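Local coordinates for small heat shock protein hsp20 family (Sulfolobus solfataricus, PDB 4RZK), which probably binds unfolding proteins as a small heat shock chaperone, the piece described here being its dimeric alpha-crystallin domain, at residues 6-11 with 56-61. Numbering follows the deposited sequence.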
# COMPACT_ATOMS: atom_id res chain seq x y z
N GLU A 6 11.10 -0.04 -11.15
CA GLU A 6 10.75 1.05 -10.26
C GLU A 6 9.33 1.50 -10.54
O GLU A 6 8.88 1.49 -11.67
CB GLU A 6 11.72 2.20 -10.48
CG GLU A 6 11.72 3.23 -9.37
CD GLU A 6 13.07 3.90 -9.21
OE1 GLU A 6 13.33 4.86 -9.94
OE2 GLU A 6 13.85 3.45 -8.37
N ARG A 7 8.63 1.91 -9.50
CA ARG A 7 7.23 2.28 -9.62
C ARG A 7 6.99 3.65 -9.05
O ARG A 7 7.70 4.08 -8.18
CB ARG A 7 6.35 1.28 -8.87
CG ARG A 7 6.17 -0.05 -9.56
CD ARG A 7 5.71 -1.09 -8.57
NE ARG A 7 4.41 -0.75 -8.02
CZ ARG A 7 3.76 -1.50 -7.15
NH1 ARG A 7 4.28 -2.63 -6.75
NH2 ARG A 7 2.59 -1.11 -6.69
N GLU A 8 5.96 4.32 -9.52
CA GLU A 8 5.63 5.61 -8.98
C GLU A 8 4.46 5.44 -8.05
O GLU A 8 3.40 5.00 -8.45
CB GLU A 8 5.27 6.56 -10.10
CG GLU A 8 4.76 7.89 -9.64
CD GLU A 8 4.67 8.87 -10.78
OE1 GLU A 8 3.57 9.26 -11.16
OE2 GLU A 8 5.73 9.23 -11.31
N PRO A 9 4.67 5.79 -6.80
CA PRO A 9 3.70 5.57 -5.73
C PRO A 9 2.49 6.45 -5.85
O PRO A 9 2.59 7.54 -6.36
CB PRO A 9 4.49 5.94 -4.48
CG PRO A 9 5.62 6.77 -4.95
CD PRO A 9 5.97 6.21 -6.27
N LEU A 10 1.35 5.98 -5.37
CA LEU A 10 0.19 6.83 -5.31
C LEU A 10 0.47 7.86 -4.25
O LEU A 10 0.83 7.53 -3.14
CB LEU A 10 -1.03 6.03 -4.91
CG LEU A 10 -1.46 4.85 -5.78
CD1 LEU A 10 -2.75 4.28 -5.23
CD2 LEU A 10 -1.65 5.25 -7.22
N ALA A 11 0.28 9.12 -4.60
CA ALA A 11 0.56 10.21 -3.69
C ALA A 11 -0.52 11.25 -3.75
O ALA A 11 -1.00 11.58 -4.82
CB ALA A 11 1.90 10.83 -4.05
N TYR A 56 10.22 2.11 -5.13
CA TYR A 56 9.47 3.29 -5.53
C TYR A 56 10.32 4.54 -5.54
O TYR A 56 11.19 4.70 -4.71
CB TYR A 56 8.30 3.56 -4.60
CG TYR A 56 7.43 2.39 -4.23
CD1 TYR A 56 6.18 2.25 -4.78
CD2 TYR A 56 7.84 1.47 -3.30
CE1 TYR A 56 5.37 1.19 -4.43
CE2 TYR A 56 7.03 0.42 -2.94
CZ TYR A 56 5.80 0.29 -3.52
OH TYR A 56 4.99 -0.76 -3.17
N TYR A 57 10.06 5.42 -6.49
CA TYR A 57 10.58 6.77 -6.49
C TYR A 57 9.49 7.73 -6.91
O TYR A 57 8.80 7.48 -7.86
CB TYR A 57 11.78 6.87 -7.43
CG TYR A 57 12.34 8.25 -7.61
CD1 TYR A 57 13.42 8.69 -6.87
CD2 TYR A 57 11.80 9.12 -8.53
CE1 TYR A 57 13.94 9.96 -7.04
CE2 TYR A 57 12.31 10.38 -8.71
CZ TYR A 57 13.37 10.79 -7.96
OH TYR A 57 13.86 12.04 -8.15
N LYS A 58 9.34 8.83 -6.18
CA LYS A 58 8.41 9.86 -6.58
C LYS A 58 8.98 11.23 -6.32
O LYS A 58 9.68 11.44 -5.36
CB LYS A 58 7.09 9.71 -5.84
CG LYS A 58 6.10 10.82 -6.12
CD LYS A 58 5.29 10.54 -7.37
CE LYS A 58 3.88 11.08 -7.25
NZ LYS A 58 3.35 11.49 -8.56
N GLU A 59 8.66 12.19 -7.18
CA GLU A 59 9.02 13.56 -6.92
C GLU A 59 7.80 14.44 -7.07
O GLU A 59 7.04 14.29 -8.01
CB GLU A 59 10.19 14.00 -7.78
CG GLU A 59 9.85 14.73 -9.05
CD GLU A 59 11.08 14.98 -9.89
OE1 GLU A 59 10.95 15.53 -11.00
OE2 GLU A 59 12.17 14.62 -9.43
N ILE A 60 7.60 15.32 -6.12
CA ILE A 60 6.42 16.14 -6.07
C ILE A 60 6.76 17.60 -6.09
O ILE A 60 7.61 18.05 -5.35
CB ILE A 60 5.65 15.92 -4.77
CG1 ILE A 60 4.93 14.58 -4.79
CG2 ILE A 60 4.66 17.05 -4.57
CD1 ILE A 60 5.48 13.60 -3.79
N ASP A 61 6.07 18.36 -6.93
CA ASP A 61 6.24 19.79 -6.94
C ASP A 61 5.23 20.33 -5.97
O ASP A 61 4.04 20.16 -6.14
CB ASP A 61 5.95 20.34 -8.33
CG ASP A 61 6.79 19.68 -9.40
OD1 ASP A 61 7.97 20.03 -9.53
OD2 ASP A 61 6.27 18.80 -10.10
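Tyr57 N donates to Arg7 O at 3.2 Å, and this backbone bond ties the short, loosely paired strand around 6-7, in parallel, alongside strand 55-61 in the alpha-crystallin beta-sandwich. The same oxygen takes a CA-H...O contact from Tyr56 CA. Farther on, the chain of 6-11 peels away, and Lys58 NZ forms a salt bridge with Glu8 OE1 at 3.4 Å, weak as a hydrogen bond. A bend at chi2 (86°) turns the lysine CD toward Glu8 CG, and further bends bring CE against Ala11 CB. An alanine in place of Lys58 would probably leave the Glu8 carboxylate without its mate here and open a gap beside Ala11.

On the face shared by Arg7 and Tyr56, the two side chains run alongside each other in the same direction. Tyr56 CE1 sits 4.1 Å above the centre of the guanidinium, whose plane is tilted 51° from the ring. Their polar ends bond elsewhere, Arg7 to Glu25 of the second subunit and Tyr56 OH to Pro27 O. Between Tyr56 and Lys58 wedges the buried Pro9, its CD against Tyr56 CB and its CG 3.4 Å from Lys58 CB.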